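Long-range contact in PfkB family carbohydrate kinase (Listeria grayi DSM 20601, PDB 4GM6), which probably phosphorylates a sugar or related carbohydrate substrate: residues I183-Y191 and Y205-S216. Numbering follows the deposited sequence.
Sequences IKISFDMNY and YQQLLPLVDYCS
The F187 ring projects from strand 184-188 against Y205, L208 and V212, on the same face of the sheet as C215. With CG anti to the backbone N (chi1 -171°), the ring is carried toward Y205 and L208 of helix 198-208; L208 CB lies over one ring face, while Y205 brings CD1 to the ring edge, 3.8 Å from F187 CE2. V212 CG2 comes to 3.3 Å from F187 CB, the two side chains crossing at about a right angle. Y205 in turn carries M189 on its ring: the methionine chain, bent at chi2 and chi3, sets CE over the ring centre, 4.2 Å from the centroid, and SD above the same ring in a Met-aromatic contact. The Y205 hydroxyl donates to M189 O (2.7 Å), arriving from above the carbonyl plane, and its oxygen also touches the edge of the Y191 ring.

Alongside, strands 184-188 and 214-216 pair in parallel. F187 N bonds to Y214 O and F187 O receives S216 N, both nearly straight, while I185 O takes two donors, Y214 N and D213 N. The D213 carboxylate reaches back to I185 N through OD2; at 2.4 Å this bond is implausibly short and its length doubtful. K184 CB and CG pack obliquely against the phenol end of Y214.

This is a right-handed beta-alpha-beta crossover in the central sheet of the PfkB fold: strands 153-157 and 248-256 flank the pair, and helix 165-180 packs beside L208 and L211.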
loop_
_atom_site.group_PDB
_atom_site.type_symbol
_atom_site.label_atom_id
_atom_site.label_comp_id
_atom_site.label_asym_id
_atom_site.label_seq_id
_atom_site.Cartn_x
_atom_site.Cartn_y
_atom_site.Cartn_z
ATOM N N ILE C 183 6.814 46.585 -14.934
ATOM C CA ILE C 183 6.317 45.213 -14.805
ATOM C C ILE C 183 4.834 45.143 -14.461
ATOM O O ILE C 183 4.345 45.960 -13.655
ATOM C CB ILE C 183 7.094 44.445 -13.731
ATOM C CG1 ILE C 183 8.521 44.231 -14.214
ATOM C CG2 ILE C 183 6.395 43.093 -13.395
ATOM C CD1 ILE C 183 9.442 43.817 -13.117
ATOM N N LYS C 184 4.111 44.175 -15.107
ATOM C CA LYS C 184 2.692 43.988 -14.837
ATOM C C LYS C 184 2.477 43.344 -13.472
ATOM O O LYS C 184 3.315 42.569 -12.992
ATOM C CB LYS C 184 2.057 43.146 -15.944
ATOM C CG LYS C 184 2.201 43.793 -17.312
ATOM C CD LYS C 184 1.592 45.196 -17.288
ATOM C CE LYS C 184 1.230 45.655 -18.691
ATOM N NZ LYS C 184 0.379 46.872 -18.613
ATOM N N ILE C 185 1.356 43.674 -12.839
ATOM C CA ILE C 185 1.060 43.149 -11.510
ATOM C C ILE C 185 -0.141 42.202 -11.530
ATOM O O ILE C 185 -1.255 42.592 -11.893
ATOM C CB ILE C 185 0.846 44.300 -10.505
ATOM C CG1 ILE C 185 2.045 45.276 -10.581
ATOM C CG2 ILE C 185 0.673 43.761 -9.085
ATOM C CD1 ILE C 185 3.394 44.638 -10.423
ATOM N N SER C 186 0.107 40.954 -11.156
ATOM C CA SER C 186 -0.935 39.934 -11.039
ATOM C C SER C 186 -1.235 39.681 -9.575
ATOM O O SER C 186 -0.339 39.347 -8.792
ATOM C CB SER C 186 -0.483 38.624 -11.678
ATOM O OG SER C 186 -1.371 37.565 -11.338
ATOM N N PHE C 187 -2.503 39.824 -9.209
ATOM C CA PHE C 187 -2.914 39.634 -7.823
ATOM C C PHE C 187 -4.081 38.665 -7.725
ATOM O O PHE C 187 -5.049 38.748 -8.482
ATOM C CB PHE C 187 -3.270 40.988 -7.178
ATOM C CG PHE C 187 -3.501 40.907 -5.694
ATOM C CD1 PHE C 187 -2.433 40.557 -4.849
ATOM C CD2 PHE C 187 -4.769 41.152 -5.139
ATOM C CE1 PHE C 187 -2.634 40.484 -3.483
ATOM C CE2 PHE C 187 -4.973 41.086 -3.773
ATOM C CZ PHE C 187 -3.919 40.750 -2.944
ATOM N N ASP C 188 -3.961 37.727 -6.793
ATOM C CA ASP C 188 -4.984 36.741 -6.547
ATOM C C ASP C 188 -5.581 37.045 -5.163
ATOM O O ASP C 188 -4.918 36.823 -4.146
ATOM C CB ASP C 188 -4.309 35.362 -6.571
ATOM C CG ASP C 188 -5.250 34.230 -6.232
ATOM O OD1 ASP C 188 -6.472 34.477 -6.124
ATOM O OD2 ASP C 188 -4.753 33.086 -6.070
ATOM N N MET C 189 -6.816 37.557 -5.119
ATOM C CA MET C 189 -7.454 37.914 -3.840
ATOM C C MET C 189 -7.279 36.795 -2.804
ATOM O O MET C 189 -6.778 37.022 -1.704
ATOM C CB MET C 189 -8.951 38.159 -4.029
ATOM C CG MET C 189 -9.286 39.238 -5.043
ATOM S SD MET C 189 -9.090 40.897 -4.370
ATOM C CE MET C 189 -10.545 41.062 -3.336
ATOM N N ASN C 190 -7.730 35.597 -3.160
ATOM C CA ASN C 190 -7.489 34.411 -2.347
ATOM C C ASN C 190 -7.673 34.707 -0.863
ATOM O O ASN C 190 -6.759 34.514 -0.056
ATOM C CB ASN C 190 -6.085 33.863 -2.615
ATOM C CG ASN C 190 -6.081 32.367 -2.851
ATOM O OD1 ASN C 190 -6.786 31.620 -2.172
ATOM N ND2 ASN C 190 -5.289 31.919 -3.826
ATOM N N TYR C 191 -8.859 35.194 -0.514
ATOM C CA TYR C 191 -9.166 35.501 0.871
ATOM C C TYR C 191 -9.357 34.208 1.644
ATOM O O TYR C 191 -9.992 33.278 1.157
ATOM C CB TYR C 191 -10.426 36.359 0.974
ATOM C CG TYR C 191 -10.922 36.481 2.394
ATOM C CD1 TYR C 191 -10.249 37.279 3.313
ATOM C CD2 TYR C 191 -12.041 35.777 2.828
ATOM C CE1 TYR C 191 -10.683 37.389 4.619
ATOM C CE2 TYR C 191 -12.483 35.878 4.136
ATOM C CZ TYR C 191 -11.800 36.686 5.026
ATOM O OH TYR C 191 -12.230 36.802 6.332
ATOM N N TYR C 205 -6.535 44.734 1.404
ATOM C CA TYR C 205 -6.898 44.731 -0.011
ATOM C C TYR C 205 -6.967 46.161 -0.580
ATOM O O TYR C 205 -6.572 46.410 -1.726
ATOM C CB TYR C 205 -8.223 43.980 -0.234
ATOM C CG TYR C 205 -8.136 42.473 -0.066
ATOM C CD1 TYR C 205 -7.097 41.750 -0.640
ATOM C CD2 TYR C 205 -9.108 41.767 0.642
ATOM C CE1 TYR C 205 -7.012 40.376 -0.496
ATOM C CE2 TYR C 205 -9.030 40.386 0.786
ATOM C CZ TYR C 205 -7.977 39.698 0.216
ATOM O OH TYR C 205 -7.887 38.320 0.340
ATOM N N GLN C 206 -7.449 47.109 0.218
ATOM C CA GLN C 206 -7.566 48.485 -0.268
ATOM C C GLN C 206 -6.208 49.111 -0.587
ATOM O O GLN C 206 -6.141 50.061 -1.403
ATOM C CB GLN C 206 -8.362 49.359 0.702
ATOM C CG GLN C 206 -9.847 49.016 0.722
ATOM C CD GLN C 206 -10.636 49.925 1.645
ATOM O OE1 GLN C 206 -10.194 50.235 2.753
ATOM N NE2 GLN C 206 -11.813 50.358 1.192
ATOM N N GLN C 207 -5.121 48.551 0.026
ATOM C CA GLN C 207 -3.780 49.019 -0.283
ATOM C C GLN C 207 -3.245 48.379 -1.571
ATOM O O GLN C 207 -2.557 49.023 -2.347
ATOM C CB GLN C 207 -2.796 48.709 0.866
ATOM C CG GLN C 207 -3.268 49.210 2.238
ATOM C CD GLN C 207 -2.325 48.785 3.343
ATOM O OE1 GLN C 207 -1.105 48.860 3.193
ATOM N NE2 GLN C 207 -2.887 48.329 4.455
ATOM N N LEU C 208 -3.562 47.105 -1.792
ATOM C CA LEU C 208 -3.053 46.347 -2.959
ATOM C C LEU C 208 -3.746 46.688 -4.262
ATOM O O LEU C 208 -3.079 46.980 -5.233
ATOM C CB LEU C 208 -3.163 44.833 -2.746
ATOM C CG LEU C 208 -2.221 44.303 -1.717
ATOM C CD1 LEU C 208 -0.876 43.984 -2.354
ATOM C CD2 LEU C 208 -2.046 45.258 -0.489
ATOM N N LEU C 209 -5.083 46.659 -4.270
ATOM C CA LEU C 209 -5.875 46.792 -5.521
ATOM C C LEU C 209 -5.547 47.984 -6.452
ATOM O O LEU C 209 -5.441 47.808 -7.668
ATOM C CB LEU C 209 -7.393 46.783 -5.237
ATOM C CG LEU C 209 -7.902 45.458 -4.648
ATOM C CD1 LEU C 209 -9.381 45.571 -4.303
ATOM C CD2 LEU C 209 -7.658 44.289 -5.597
ATOM N N PRO C 210 -5.399 49.183 -5.893
ATOM C CA PRO C 210 -5.019 50.355 -6.760
ATOM C C PRO C 210 -3.736 50.092 -7.553
ATOM O O PRO C 210 -3.426 50.811 -8.524
ATOM C CB PRO C 210 -4.789 51.435 -5.746
ATOM C CG PRO C 210 -5.638 51.048 -4.564
ATOM C CD PRO C 210 -5.649 49.533 -4.486
ATOM N N LEU C 211 -3.015 49.048 -7.140
ATOM C CA LEU C 211 -1.710 48.697 -7.698
ATOM C C LEU C 211 -1.704 47.512 -8.662
ATOM O O LEU C 211 -0.630 47.105 -9.133
ATOM C CB LEU C 211 -0.744 48.341 -6.556
ATOM C CG LEU C 211 -0.273 49.473 -5.662
ATOM C CD1 LEU C 211 0.965 49.002 -4.902
ATOM C CD2 LEU C 211 0.028 50.723 -6.503
ATOM N N VAL C 212 -2.885 46.932 -8.938
ATOM C CA VAL C 212 -2.963 45.680 -9.718
ATOM C C VAL C 212 -3.376 45.836 -11.205
ATOM O O VAL C 212 -4.190 46.700 -11.563
ATOM C CB VAL C 212 -3.904 44.670 -9.028
ATOM C CG1 VAL C 212 -4.103 43.440 -9.912
ATOM C CG2 VAL C 212 -3.357 44.277 -7.648
ATOM N N ASP C 213 -2.809 44.990 -12.065
ATOM C CA ASP C 213 -3.138 44.981 -13.501
ATOM C C ASP C 213 -4.115 43.864 -13.842
ATOM O O ASP C 213 -5.082 44.063 -14.592
ATOM C CB ASP C 213 -1.874 44.776 -14.325
ATOM C CG ASP C 213 -0.901 45.904 -14.158
ATOM O OD1 ASP C 213 -1.256 47.032 -14.535
ATOM O OD2 ASP C 213 0.207 45.667 -13.639
ATOM N N TYR C 214 -3.833 42.688 -13.296
ATOM C CA TYR C 214 -4.642 41.500 -13.525
ATOM C C TYR C 214 -5.092 40.977 -12.176
ATOM O O TYR C 214 -4.258 40.559 -11.357
ATOM C CB TYR C 214 -3.817 40.422 -14.221
ATOM C CG TYR C 214 -2.968 40.910 -15.378
ATOM C CD1 TYR C 214 -3.492 41.755 -16.356
ATOM C CD2 TYR C 214 -1.642 40.497 -15.503
ATOM C CE1 TYR C 214 -2.710 42.191 -17.416
ATOM C CE2 TYR C 214 -0.859 40.917 -16.557
ATOM C CZ TYR C 214 -1.393 41.761 -17.511
ATOM O OH TYR C 214 -0.598 42.167 -18.555
ATOM N N CYS C 215 -6.405 40.993 -11.942
ATOM C CA CYS C 215 -6.944 40.586 -10.644
ATOM C C CYS C 215 -7.791 39.324 -10.717
ATOM O O CYS C 215 -8.750 39.262 -11.478
ATOM C CB CYS C 215 -7.790 41.721 -10.042
ATOM S SG CYS C 215 -8.336 41.423 -8.334
ATOM N N SER C 216 -7.445 38.318 -9.915
ATOM C CA SER C 216 -8.333 37.189 -9.746
ATOM C C SER C 216 -9.357 37.482 -8.655
ATOM O O SER C 216 -9.042 37.439 -7.463
ATOM C CB SER C 216 -7.570 35.910 -9.426
ATOM O OG SER C 216 -8.488 34.842 -9.369
#